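Local coordinates for Beta/gamma crystallin 'Greek key' domain-containing protein (Methanosaeta thermophila PT, PDB 5HT7) that binds transition-metal ions, iron(II) among them, through a beta/gamma-crystallin domain that forms a trimer; its physiological role is not established, at residues A8-V13 / P34-V39; W44-E49 / N74-M79. All coordinates share one frame; numbering follows the deposited sequence.

Overall arrangement
Both contacts lie in the beta/gamma-crystallin part of a longer protein, on opposite sides of the chain's centre and about 14 Å apart between centres. They work as variations on one theme: a serine at the second position of a classic beta bulge grips the turn of a Greek key motif. Interaction 1 is partly buried and mainly polar, joining the 8-13 loop to strand 36-39 near the second subunit. Interaction 2 is buried, untouched by other chains, and adds strand pairing and an apolar core to the serine's bond. The two contacts touch: V39 on W44 and M37 on both M79 and L46 join the sheets, and the loop residues P34 and I76 pack beside them.

Interaction 1: A8-V13 / P34-V39; sequences ANQRGV and PRSMVV
The carboxamide of Q10 is the flat group that meets the strand, and it does so with one corner, OE1 resting 3.7 Å from CB of S36. The other flat group, the guanidinium of R35, leads away, and that residue touches the loop at A8, its CB against the backbone N. N9 and Q10 both adopt left-handed backbone angles, folding the loop over so that an amide faces strand 36-39. This amide, Q10 N, donates to OG of S36 at 2.9 Å with a somewhat bent N-H...O angle of 147°. The serine turns OG between its own N and carbonyl carbon (chi1 59°), the crowded position, which also lets it bond to the backbone O of D7. In Q10, CG stands anti to the carbonyl carbon (chi1 -62°) and so meets CG2 of V38 at 3.7 Å, while the bend at chi2 swings the amide back toward S36; the Q10 and V38 side chains cross at about a right angle beside F5 of strand 3-5, which touches both. An alanine in place of S36 would lose both hydroxyl bonds and would probably loosen the folded loop from the strand. R35 and S36 together face F5 in a classic beta bulge. A single hydroxyl thus serves both an amide and a carbonyl of the loop, so polar backbone atoms chiefly hold the contact, as in beta/gamma-crystallin Greek keys, where a serine holds the folded hairpin.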
loop_
_atom_site.group_PDB
_atom_site.type_symbol
_atom_site.label_atom_id
_atom_site.label_comp_id
_atom_site.label_asym_id
_atom_site.label_seq_id
_atom_site.Cartn_x
_atom_site.Cartn_y
_atom_site.Cartn_z
ATOM N N ALA A 8 7.577 -9.403 -11.335
ATOM C CA ALA A 8 8.518 -10.065 -10.450
ATOM C C ALA A 8 9.295 -9.042 -9.624
ATOM O O ALA A 8 9.391 -7.873 -10.001
ATOM C CB ALA A 8 9.478 -10.946 -11.253
ATOM N N ASN A 9 9.824 -9.486 -8.488
ATOM C CA ASN A 9 10.690 -8.670 -7.647
ATOM C C ASN A 9 9.998 -7.425 -7.097
ATOM O O ASN A 9 10.628 -6.364 -6.948
ATOM C CB ASN A 9 11.965 -8.272 -8.410
ATOM C CG ASN A 9 12.849 -9.465 -8.707
ATOM O OD1 ASN A 9 13.321 -10.145 -7.790
ATOM N ND2 ASN A 9 13.090 -9.722 -9.988
ATOM N N GLN A 10 8.706 -7.575 -6.787
ATOM C CA GLN A 10 7.953 -6.561 -6.048
ATOM C C GLN A 10 7.880 -5.240 -6.815
ATOM O O GLN A 10 8.085 -4.159 -6.252
ATOM C CB GLN A 10 8.574 -6.353 -4.666
ATOM C CG GLN A 10 8.555 -7.593 -3.777
ATOM C CD GLN A 10 9.596 -8.623 -4.173
ATOM O OE1 GLN A 10 9.276 -9.795 -4.383
ATOM N NE2 GLN A 10 10.843 -8.188 -4.295
ATOM N N ARG A 11 7.578 -5.337 -8.104
ATOM C CA ARG A 11 7.427 -4.164 -8.943
ATOM C C ARG A 11 6.108 -4.245 -9.696
ATOM O O ARG A 11 5.440 -5.285 -9.677
ATOM C CB ARG A 11 8.633 -4.039 -9.894
ATOM C CG ARG A 11 9.964 -3.873 -9.122
ATOM C CD ARG A 11 11.219 -3.813 -10.006
ATOM N NE ARG A 11 12.372 -3.323 -9.237
ATOM C CZ ARG A 11 13.505 -3.995 -9.048
ATOM N NH1 ARG A 11 13.658 -5.196 -9.593
ATOM N NH2 ARG A 11 14.496 -3.462 -8.318
ATOM N N GLY A 12 5.718 -3.153 -10.345
ATOM C CA GLY A 12 4.438 -3.108 -11.028
ATOM C C GLY A 12 3.305 -2.735 -10.087
ATOM O O GLY A 12 3.533 -2.510 -8.895
ATOM N N VAL A 13 2.083 -2.649 -10.615
ATOM C CA VAL A 13 0.933 -2.332 -9.772
ATOM C C VAL A 13 0.818 -3.374 -8.649
ATOM O O VAL A 13 1.179 -4.531 -8.827
ATOM C CB VAL A 13 -0.397 -2.278 -10.571
ATOM C CG1 VAL A 13 -0.395 -1.082 -11.527
ATOM C CG2 VAL A 13 -0.627 -3.570 -11.335
ATOM N N PRO A 34 -0.660 -11.965 -10.734
ATOM C CA PRO A 34 0.445 -11.574 -9.854
ATOM C C PRO A 34 1.708 -12.388 -10.136
ATOM O O PRO A 34 1.612 -13.579 -10.431
ATOM C CB PRO A 34 -0.113 -11.859 -8.449
ATOM C CG PRO A 34 -1.116 -12.926 -8.662
ATOM C CD PRO A 34 -1.741 -12.648 -10.004
ATOM N N ARG A 35 2.877 -11.750 -10.065
ATOM C CA ARG A 35 4.131 -12.446 -10.305
ATOM C C ARG A 35 5.088 -12.416 -9.130
ATOM O O ARG A 35 6.099 -13.111 -9.140
ATOM C CB ARG A 35 4.814 -11.873 -11.548
ATOM C CG ARG A 35 4.019 -12.203 -12.789
ATOM C CD ARG A 35 4.721 -11.821 -14.082
ATOM N NE ARG A 35 3.989 -12.395 -15.216
ATOM C CZ ARG A 35 4.288 -12.161 -16.489
ATOM N NH1 ARG A 35 5.301 -11.356 -16.790
ATOM N NH2 ARG A 35 3.573 -12.732 -17.453
ATOM N N SER A 36 4.784 -11.608 -8.115
ATOM C CA SER A 36 5.513 -11.702 -6.862
ATOM C C SER A 36 4.612 -11.310 -5.702
ATOM O O SER A 36 3.491 -10.840 -5.900
ATOM C CB SER A 36 6.786 -10.838 -6.873
ATOM O OG SER A 36 6.502 -9.468 -7.095
ATOM N N MET A 37 5.106 -11.533 -4.492
ATOM C CA MET A 37 4.280 -11.371 -3.309
ATOM C C MET A 37 5.135 -11.116 -2.083
ATOM O O MET A 37 6.249 -11.651 -1.962
ATOM C CB MET A 37 3.409 -12.621 -3.109
ATOM C CG MET A 37 2.645 -12.660 -1.780
ATOM S SD MET A 37 1.540 -14.092 -1.713
ATOM C CE MET A 37 2.714 -15.440 -1.668
ATOM N N VAL A 38 4.627 -10.277 -1.182
ATOM C CA VAL A 38 5.247 -10.120 0.116
ATOM C C VAL A 38 4.230 -10.506 1.175
ATOM O O VAL A 38 3.077 -10.082 1.123
ATOM C CB VAL A 38 5.738 -8.677 0.360
ATOM C CG1 VAL A 38 6.228 -8.530 1.803
ATOM C CG2 VAL A 38 6.845 -8.318 -0.626
ATOM N N VAL A 39 4.639 -11.353 2.107
ATOM C CA VAL A 39 3.776 -11.697 3.226
ATOM C C VAL A 39 4.339 -11.017 4.462
ATOM O O VAL A 39 5.498 -11.235 4.813
ATOM C CB VAL A 39 3.686 -13.219 3.442
ATOM C CG1 VAL A 39 2.933 -13.516 4.729
ATOM C CG2 VAL A 39 2.995 -13.883 2.243
#

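Interaction 2: W44-E49 / N74-M79; sequences WRLYRE and NVIGSM
M79 and L46 lie side by side and point the same way, as expected of a non-hydrogen-bonded antiparallel pair. CG of M79 occupies the crowded position between its N and carbonyl carbon (chi1 53°), and a bend at chi3 brings the terminal CE to 3.8 Å from CD1 of L46. The same methyl meets the W44 indole obliquely, 3.7 Å from CE3. The other branch of L46, CD2, packs at 3.5 Å on CD1 of I76, whose chain crosses it at a slant. L4 of strand 3-5 touches I76 and M79, making this the interior side of the sheet. On the opposite face Y47 and S78 form the hydrogen-bonded pair: Y47 N donates to S78 O at 2.9 Å from above the carbonyl plane. S78 O and CA of M79 lie at the edge of the tyrosine ring, near its plane. Y47 O takes G77 N in its carbonyl plane at 2.8 Å and S78 N only weakly, the double approach of a classic beta bulge. G77 is pressed against the corner at R48 and E49, where a CB would clash. Beyond it OG of S78 (chi1 59°) lies 3.3 Å from CB of Y47, donates to E49 O at 2.8 Å and also bonds to F52 N. A serine bound to the folded hairpin, over an apolar interior, is typical of the beta/gamma-crystallin Greek key.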
loop_
_atom_site.group_PDB
_atom_site.type_symbol
_atom_site.label_atom_id
_atom_site.label_comp_id
_atom_site.label_asym_id
_atom_site.label_seq_id
_atom_site.Cartn_x
_atom_site.Cartn_y
_atom_site.Cartn_z
ATOM N N TRP A 44 -0.301 -17.933 4.737
ATOM C CA TRP A 44 -1.380 -17.766 3.768
ATOM C C TRP A 44 -1.543 -18.974 2.849
ATOM O O TRP A 44 -0.561 -19.612 2.441
ATOM C CB TRP A 44 -1.140 -16.504 2.929
ATOM C CG TRP A 44 -1.291 -15.222 3.706
ATOM C CD1 TRP A 44 -0.472 -14.754 4.692
ATOM C CD2 TRP A 44 -2.325 -14.249 3.551
ATOM N NE1 TRP A 44 -0.942 -13.553 5.172
ATOM C CE2 TRP A 44 -2.077 -13.219 4.481
ATOM C CE3 TRP A 44 -3.441 -14.148 2.717
ATOM C CZ2 TRP A 44 -2.906 -12.109 4.604
ATOM C CZ3 TRP A 44 -4.264 -13.048 2.846
ATOM C CH2 TRP A 44 -3.987 -12.041 3.776
ATOM N N ARG A 45 -2.792 -19.275 2.522
ATOM C CA ARG A 45 -3.105 -20.273 1.514
ATOM C C ARG A 45 -3.637 -19.559 0.269
ATOM O O ARG A 45 -4.471 -18.652 0.369
ATOM C CB ARG A 45 -4.127 -21.282 2.056
ATOM C CG ARG A 45 -4.424 -22.452 1.133
ATOM C CD ARG A 45 -5.319 -23.490 1.833
ATOM N NE ARG A 45 -4.722 -23.946 3.091
ATOM C CZ ARG A 45 -5.374 -24.611 4.043
ATOM N NH1 ARG A 45 -6.655 -24.919 3.893
ATOM N NH2 ARG A 45 -4.736 -24.973 5.149
ATOM N N LEU A 46 -3.128 -19.954 -0.892
ATOM C CA LEU A 46 -3.522 -19.370 -2.174
ATOM C C LEU A 46 -4.337 -20.376 -2.968
ATOM O O LEU A 46 -4.080 -21.570 -2.891
ATOM C CB LEU A 46 -2.292 -18.959 -2.979
ATOM C CG LEU A 46 -1.630 -17.602 -2.724
ATOM C CD1 LEU A 46 -1.332 -17.388 -1.257
ATOM C CD2 LEU A 46 -0.359 -17.530 -3.565
ATOM N N TYR A 47 -5.294 -19.892 -3.750
ATOM C CA TYR A 47 -6.201 -20.765 -4.490
ATOM C C TYR A 47 -6.274 -20.352 -5.956
ATOM O O TYR A 47 -6.169 -19.163 -6.267
ATOM C CB TYR A 47 -7.609 -20.719 -3.884
ATOM C CG TYR A 47 -7.703 -20.999 -2.399
ATOM C CD1 TYR A 47 -7.342 -20.030 -1.456
ATOM C CD2 TYR A 47 -8.200 -22.218 -1.935
ATOM C CE1 TYR A 47 -7.443 -20.285 -0.091
ATOM C CE2 TYR A 47 -8.309 -22.478 -0.582
ATOM C CZ TYR A 47 -7.939 -21.511 0.331
ATOM O OH TYR A 47 -8.054 -21.770 1.671
ATOM N N ARG A 48 -6.484 -21.321 -6.847
ATOM C CA ARG A 48 -6.607 -21.038 -8.280
ATOM C C ARG A 48 -7.919 -20.362 -8.642
ATOM O O ARG A 48 -7.971 -19.556 -9.576
ATOM C CB ARG A 48 -6.478 -22.326 -9.093
ATOM C CG ARG A 48 -5.160 -23.032 -8.905
ATOM C CD ARG A 48 -5.136 -24.359 -9.649
ATOM N NE ARG A 48 -3.837 -24.986 -9.467
ATOM C CZ ARG A 48 -3.537 -25.776 -8.449
ATOM N NH1 ARG A 48 -4.459 -26.057 -7.535
ATOM N NH2 ARG A 48 -2.320 -26.288 -8.345
ATOM N N GLU A 49 -8.981 -20.709 -7.914
ATOM C CA GLU A 49 -10.325 -20.234 -8.220
ATOM C C GLU A 49 -10.835 -19.289 -7.134
ATOM O O GLU A 49 -10.313 -19.283 -6.023
ATOM C CB GLU A 49 -11.284 -21.428 -8.383
ATOM C CG GLU A 49 -10.968 -22.298 -9.594
ATOM C CD GLU A 49 -11.902 -23.485 -9.738
ATOM O OE1 GLU A 49 -12.861 -23.600 -8.942
ATOM O OE2 GLU A 49 -11.673 -24.307 -10.651
ATOM N N ASN A 74 0.503 -19.230 -11.093
ATOM C CA ASN A 74 0.426 -18.242 -12.159
ATOM C C ASN A 74 -0.861 -17.422 -12.073
ATOM O O ASN A 74 -0.933 -16.308 -12.594
ATOM C CB ASN A 74 0.554 -18.923 -13.528
ATOM C CG ASN A 74 2.002 -19.283 -13.872
ATOM O OD1 ASN A 74 2.798 -18.427 -14.254
ATOM N ND2 ASN A 74 2.348 -20.560 -13.711
ATOM N N VAL A 75 -1.869 -17.969 -11.402
ATOM C CA VAL A 75 -3.114 -17.247 -11.192
ATOM C C VAL A 75 -3.587 -17.418 -9.750
ATOM O O VAL A 75 -3.454 -18.492 -9.168
ATOM C CB VAL A 75 -4.211 -17.713 -12.172
ATOM C CG1 VAL A 75 -4.437 -19.210 -12.057
ATOM C CG2 VAL A 75 -5.507 -16.946 -11.937
ATOM N N ILE A 76 -4.109 -16.347 -9.162
ATOM C CA ILE A 76 -4.638 -16.416 -7.804
ATOM C C ILE A 76 -6.092 -15.978 -7.820
ATOM O O ILE A 76 -6.400 -14.790 -7.955
ATOM C CB ILE A 76 -3.823 -15.537 -6.822
ATOM C CG1 ILE A 76 -2.347 -15.954 -6.839
ATOM C CG2 ILE A 76 -4.399 -15.630 -5.411
ATOM C CD1 ILE A 76 -1.456 -15.123 -5.910
ATOM N N GLY A 77 -7.003 -16.937 -7.703
ATOM C CA GLY A 77 -8.407 -16.596 -7.726
ATOM C C GLY A 77 -8.871 -16.092 -6.375
ATOM O O GLY A 77 -9.824 -15.321 -6.288
ATOM N N SER A 78 -8.215 -16.560 -5.321
ATOM C CA SER A 78 -8.538 -16.140 -3.962
ATOM C C SER A 78 -7.378 -16.502 -3.042
ATOM O O SER A 78 -6.498 -17.287 -3.416
ATOM C CB SER A 78 -9.837 -16.795 -3.469
ATOM O OG SER A 78 -9.737 -18.208 -3.494
ATOM N N MET A 79 -7.362 -15.919 -1.848
ATOM C CA MET A 79 -6.343 -16.252 -0.859
ATOM C C MET A 79 -6.820 -15.849 0.523
ATOM O O MET A 79 -7.638 -14.945 0.665
ATOM C CB MET A 79 -5.004 -15.575 -1.182
ATOM C CG MET A 79 -5.091 -14.075 -1.386
ATOM S SD MET A 79 -3.558 -13.376 -2.057
ATOM C CE MET A 79 -2.380 -13.812 -0.822
#